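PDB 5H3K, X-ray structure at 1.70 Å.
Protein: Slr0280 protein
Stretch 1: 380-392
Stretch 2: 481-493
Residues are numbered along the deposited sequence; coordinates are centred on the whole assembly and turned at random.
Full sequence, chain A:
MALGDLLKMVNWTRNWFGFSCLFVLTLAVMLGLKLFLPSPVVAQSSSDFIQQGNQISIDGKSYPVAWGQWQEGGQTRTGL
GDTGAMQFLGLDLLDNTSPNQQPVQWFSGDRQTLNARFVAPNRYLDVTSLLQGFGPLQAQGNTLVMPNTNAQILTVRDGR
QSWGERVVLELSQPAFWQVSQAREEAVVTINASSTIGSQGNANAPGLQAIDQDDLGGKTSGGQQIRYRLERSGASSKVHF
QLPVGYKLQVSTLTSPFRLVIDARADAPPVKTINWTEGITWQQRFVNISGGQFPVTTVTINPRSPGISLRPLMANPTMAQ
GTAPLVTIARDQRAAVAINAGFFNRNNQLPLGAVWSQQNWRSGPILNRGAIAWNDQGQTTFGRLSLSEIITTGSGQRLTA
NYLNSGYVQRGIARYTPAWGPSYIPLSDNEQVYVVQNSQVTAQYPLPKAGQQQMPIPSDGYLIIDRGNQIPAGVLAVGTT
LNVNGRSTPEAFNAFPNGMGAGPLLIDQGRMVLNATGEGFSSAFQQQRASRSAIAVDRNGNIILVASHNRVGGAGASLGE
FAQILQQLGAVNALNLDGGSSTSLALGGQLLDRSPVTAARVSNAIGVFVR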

# COMPACT_ATOMS: atom_id res chain seq x y z
N THR A 380 9.92 8.09 15.79
CA THR A 380 10.85 9.19 15.58
C THR A 380 11.00 9.42 14.08
O THR A 380 10.81 8.49 13.30
CB THR A 380 12.25 8.94 16.23
OG1 THR A 380 12.92 10.19 16.39
CG2 THR A 380 13.12 8.01 15.36
N PHE A 381 11.29 10.66 13.71
CA PHE A 381 11.47 11.05 12.31
C PHE A 381 12.81 11.77 12.21
O PHE A 381 13.23 12.43 13.17
CB PHE A 381 10.37 12.02 11.85
CG PHE A 381 8.99 11.40 11.68
CD1 PHE A 381 8.24 11.01 12.79
CD2 PHE A 381 8.42 11.30 10.42
CE1 PHE A 381 6.95 10.48 12.63
CE2 PHE A 381 7.14 10.78 10.25
CZ PHE A 381 6.40 10.36 11.37
N GLY A 382 13.47 11.68 11.06
CA GLY A 382 14.70 12.41 10.88
C GLY A 382 15.33 12.05 9.57
O GLY A 382 14.74 11.32 8.79
N ARG A 383 16.53 12.56 9.31
CA ARG A 383 17.25 12.22 8.10
C ARG A 383 18.33 11.22 8.50
O ARG A 383 19.25 11.55 9.24
CB ARG A 383 17.82 13.47 7.45
CG ARG A 383 16.71 14.44 7.07
CD ARG A 383 17.21 15.58 6.20
NE ARG A 383 16.11 16.47 5.77
CZ ARG A 383 15.64 17.49 6.49
NH1 ARG A 383 16.15 17.76 7.69
NH2 ARG A 383 14.66 18.23 6.01
N LEU A 384 18.18 9.99 8.01
CA LEU A 384 18.90 8.86 8.56
C LEU A 384 20.15 8.49 7.77
O LEU A 384 20.14 8.42 6.54
CB LEU A 384 17.95 7.66 8.65
CG LEU A 384 18.54 6.30 9.00
CD1 LEU A 384 19.03 6.30 10.45
CD2 LEU A 384 17.50 5.21 8.76
N SER A 385 21.24 8.24 8.48
CA SER A 385 22.39 7.60 7.86
C SER A 385 22.89 6.49 8.78
O SER A 385 22.65 6.51 9.98
CB SER A 385 23.49 8.61 7.53
OG SER A 385 23.96 9.21 8.71
N LEU A 386 23.57 5.51 8.19
CA LEU A 386 24.07 4.39 8.97
C LEU A 386 25.50 4.18 8.54
O LEU A 386 25.78 4.17 7.35
CB LEU A 386 23.26 3.14 8.66
CG LEU A 386 23.80 1.82 9.22
CD1 LEU A 386 23.60 1.77 10.72
CD2 LEU A 386 23.13 0.61 8.54
N SER A 387 26.41 4.06 9.49
CA SER A 387 27.76 3.63 9.14
C SER A 387 28.09 2.38 9.93
O SER A 387 27.74 2.27 11.10
CB SER A 387 28.79 4.74 9.38
OG SER A 387 28.92 5.04 10.75
N GLU A 388 28.75 1.43 9.27
CA GLU A 388 29.20 0.23 9.94
C GLU A 388 30.71 0.27 10.01
O GLU A 388 31.37 0.43 8.99
CB GLU A 388 28.76 -1.02 9.17
CG GLU A 388 27.24 -1.14 9.02
CD GLU A 388 26.81 -2.49 8.49
OE1 GLU A 388 27.13 -2.82 7.32
OE2 GLU A 388 26.15 -3.23 9.26
N ILE A 389 31.24 0.13 11.22
CA ILE A 389 32.69 0.01 11.39
C ILE A 389 33.05 -1.47 11.40
O ILE A 389 32.51 -2.24 12.20
CB ILE A 389 33.17 0.64 12.70
CG1 ILE A 389 32.80 2.12 12.73
CG2 ILE A 389 34.67 0.46 12.85
CD1 ILE A 389 33.19 2.83 11.45
N ILE A 390 33.93 -1.85 10.49
CA ILE A 390 34.44 -3.21 10.46
C ILE A 390 35.83 -3.19 11.07
O ILE A 390 36.71 -2.48 10.57
CB ILE A 390 34.54 -3.73 9.02
CG1 ILE A 390 33.18 -3.62 8.31
CG2 ILE A 390 35.06 -5.17 9.00
CD1 ILE A 390 33.21 -4.13 6.87
N THR A 391 36.02 -3.96 12.14
CA THR A 391 37.28 -4.00 12.88
C THR A 391 37.89 -5.39 12.75
O THR A 391 37.23 -6.39 13.04
CB THR A 391 37.07 -3.68 14.38
OG1 THR A 391 36.56 -2.35 14.52
CG2 THR A 391 38.39 -3.78 15.15
N THR A 392 39.14 -5.46 12.30
CA THR A 392 39.83 -6.73 12.08
C THR A 392 40.51 -7.23 13.35
O THR A 392 40.55 -6.54 14.37
CB THR A 392 40.92 -6.62 11.01
OG1 THR A 392 42.04 -5.92 11.55
CG2 THR A 392 40.42 -5.90 9.76
N LEU A 481 36.74 -10.68 11.99
CA LEU A 481 36.10 -9.36 11.83
C LEU A 481 34.97 -9.15 12.82
O LEU A 481 34.21 -10.08 13.14
CB LEU A 481 35.54 -9.18 10.41
CG LEU A 481 36.48 -9.29 9.22
CD1 LEU A 481 35.69 -9.21 7.92
CD2 LEU A 481 37.53 -8.19 9.25
N ASN A 482 34.86 -7.93 13.32
CA ASN A 482 33.68 -7.49 14.05
C ASN A 482 33.03 -6.35 13.29
O ASN A 482 33.71 -5.45 12.81
CB ASN A 482 34.05 -7.04 15.46
CG ASN A 482 32.92 -6.28 16.14
OD1 ASN A 482 32.95 -5.05 16.22
ND2 ASN A 482 31.91 -7.02 16.61
N VAL A 483 31.70 -6.38 13.18
CA VAL A 483 30.97 -5.28 12.53
C VAL A 483 30.11 -4.59 13.58
O VAL A 483 29.36 -5.25 14.32
CB VAL A 483 30.09 -5.79 11.39
CG1 VAL A 483 29.37 -4.63 10.70
CG2 VAL A 483 30.93 -6.55 10.37
N ASN A 484 30.20 -3.27 13.64
CA ASN A 484 29.43 -2.50 14.60
C ASN A 484 28.73 -1.35 13.87
O ASN A 484 29.38 -0.48 13.29
CB ASN A 484 30.36 -1.98 15.71
CG ASN A 484 29.60 -1.34 16.88
OD1 ASN A 484 29.33 -0.14 16.87
ND2 ASN A 484 29.28 -2.14 17.89
N GLY A 485 27.40 -1.35 13.90
CA GLY A 485 26.63 -0.33 13.21
C GLY A 485 26.03 0.71 14.14
O GLY A 485 25.61 0.39 15.26
N ARG A 486 25.97 1.95 13.67
CA ARG A 486 25.40 3.04 14.45
C ARG A 486 24.64 4.01 13.56
O ARG A 486 25.17 4.48 12.55
CB ARG A 486 26.50 3.79 15.20
CG ARG A 486 26.00 4.93 16.04
CD ARG A 486 27.06 5.35 17.06
NE ARG A 486 26.66 6.56 17.77
CZ ARG A 486 27.50 7.37 18.42
NH1 ARG A 486 28.80 7.10 18.44
NH2 ARG A 486 27.04 8.45 19.03
N SER A 487 23.40 4.33 13.94
CA SER A 487 22.58 5.25 13.15
C SER A 487 22.74 6.69 13.63
O SER A 487 23.05 6.93 14.79
CB SER A 487 21.10 4.86 13.21
OG SER A 487 20.94 3.50 12.89
N THR A 488 22.53 7.63 12.71
CA THR A 488 22.51 9.06 13.02
C THR A 488 21.24 9.59 12.36
O THR A 488 20.96 9.25 11.21
CB THR A 488 23.75 9.78 12.46
OG1 THR A 488 24.93 9.22 13.06
CG2 THR A 488 23.71 11.27 12.76
N PRO A 489 20.45 10.40 13.07
CA PRO A 489 20.59 10.87 14.46
C PRO A 489 20.60 9.73 15.48
O PRO A 489 19.99 8.69 15.24
CB PRO A 489 19.33 11.73 14.70
CG PRO A 489 18.75 12.00 13.36
CD PRO A 489 19.22 10.91 12.43
N GLU A 490 21.27 9.95 16.61
CA GLU A 490 21.37 8.94 17.67
C GLU A 490 20.04 8.31 18.10
O GLU A 490 20.00 7.12 18.43
CB GLU A 490 22.10 9.54 18.88
CG GLU A 490 22.54 8.53 19.94
CD GLU A 490 23.55 7.50 19.44
OE1 GLU A 490 24.22 7.74 18.40
OE2 GLU A 490 23.69 6.44 20.10
N ALA A 491 18.96 9.08 18.08
CA ALA A 491 17.66 8.56 18.53
C ALA A 491 17.18 7.35 17.73
O ALA A 491 16.40 6.55 18.24
CB ALA A 491 16.59 9.65 18.52
N PHE A 492 17.64 7.21 16.49
CA PHE A 492 17.21 6.10 15.66
C PHE A 492 17.68 4.76 16.21
O PHE A 492 17.05 3.73 15.97
CB PHE A 492 17.68 6.27 14.21
CG PHE A 492 16.72 7.06 13.36
CD1 PHE A 492 15.67 6.42 12.71
CD2 PHE A 492 16.87 8.43 13.20
CE1 PHE A 492 14.77 7.15 11.91
CE2 PHE A 492 15.99 9.16 12.41
CZ PHE A 492 14.94 8.52 11.77
N ASN A 493 18.77 4.77 16.97
CA ASN A 493 19.29 3.52 17.54
C ASN A 493 18.34 2.84 18.54
O ASN A 493 18.49 1.65 18.84
CB ASN A 493 20.66 3.75 18.15
CG ASN A 493 21.67 4.18 17.13
OD1 ASN A 493 22.08 3.39 16.28
ND2 ASN A 493 22.06 5.45 17.18
O HOH W 1 33.71 -2.98 14.66

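Two antiparallel strands, pairing from Ser385 with Thr488 to Thr391 with Asn482, lie edge to edge, and beyond them the Phe492 ring plugs a hollow in the first stretch. Phe492 is the principal bump, with the largest area covered by the partner stretch. The Phe492 ring is sandwiched: Thr380 CG2 sits over one face, 3.9 Å from the ring centroid and nearly on the ring normal, while Leu384 CD1 covers the opposite face, 4.1 Å from the centroid. Both are CH-pi contacts. Gly382 supplies the space at the ring edge, its N 3.6 Å from Phe492 CZ; an ideal CB on this glycine would lie only 3.0 Å from Phe492 CE2 and 3.4 Å from Pro489 CG, so the bare backbone lets the ring in. Leu384 CD1 also reaches Ser487 CB at 3.7 Å, bridging the ring pocket and the sheet. Pro489, after a cis peptide bond, packs its CD against Arg383 O at 3.3 Å.

Along the strands, paired backbone hydrogen bonds join Ser385 with Thr488, Ile389 with Asn484 and Thr391 with Asn482; between Ser387 and Arg486 the bond from Ser387 N to Arg486 O is weak, at 3.3 Å. In the intervening pairs the CA atoms are closer, and CA-H groups approach carbonyls, as at Ile390 CA and Asn482 O, 3.3 Å apart.

On the face carrying Leu386, Glu388 and Ile390, side chains interlock. Ile390 fits between its neighbours, CG2 3.9 Å from Leu481 CD2 and CG1 4.2 Å from Val483 CG2. Leu481 CD2 also meets Thr392 CG2 at 3.7 Å. Gly485 leaves a shallow gap with room for a CB, which would lie 3.8 Å from Leu386 CD1 and from Glu388 CG. On the other face, a water sits in the notch between Thr391 and Asn482, its oxygen hydrogen-bonded to Ile389 O (2.8 Å), Asn482 OD1 (2.7 Å) and Thr391 OG1 (2.9 Å).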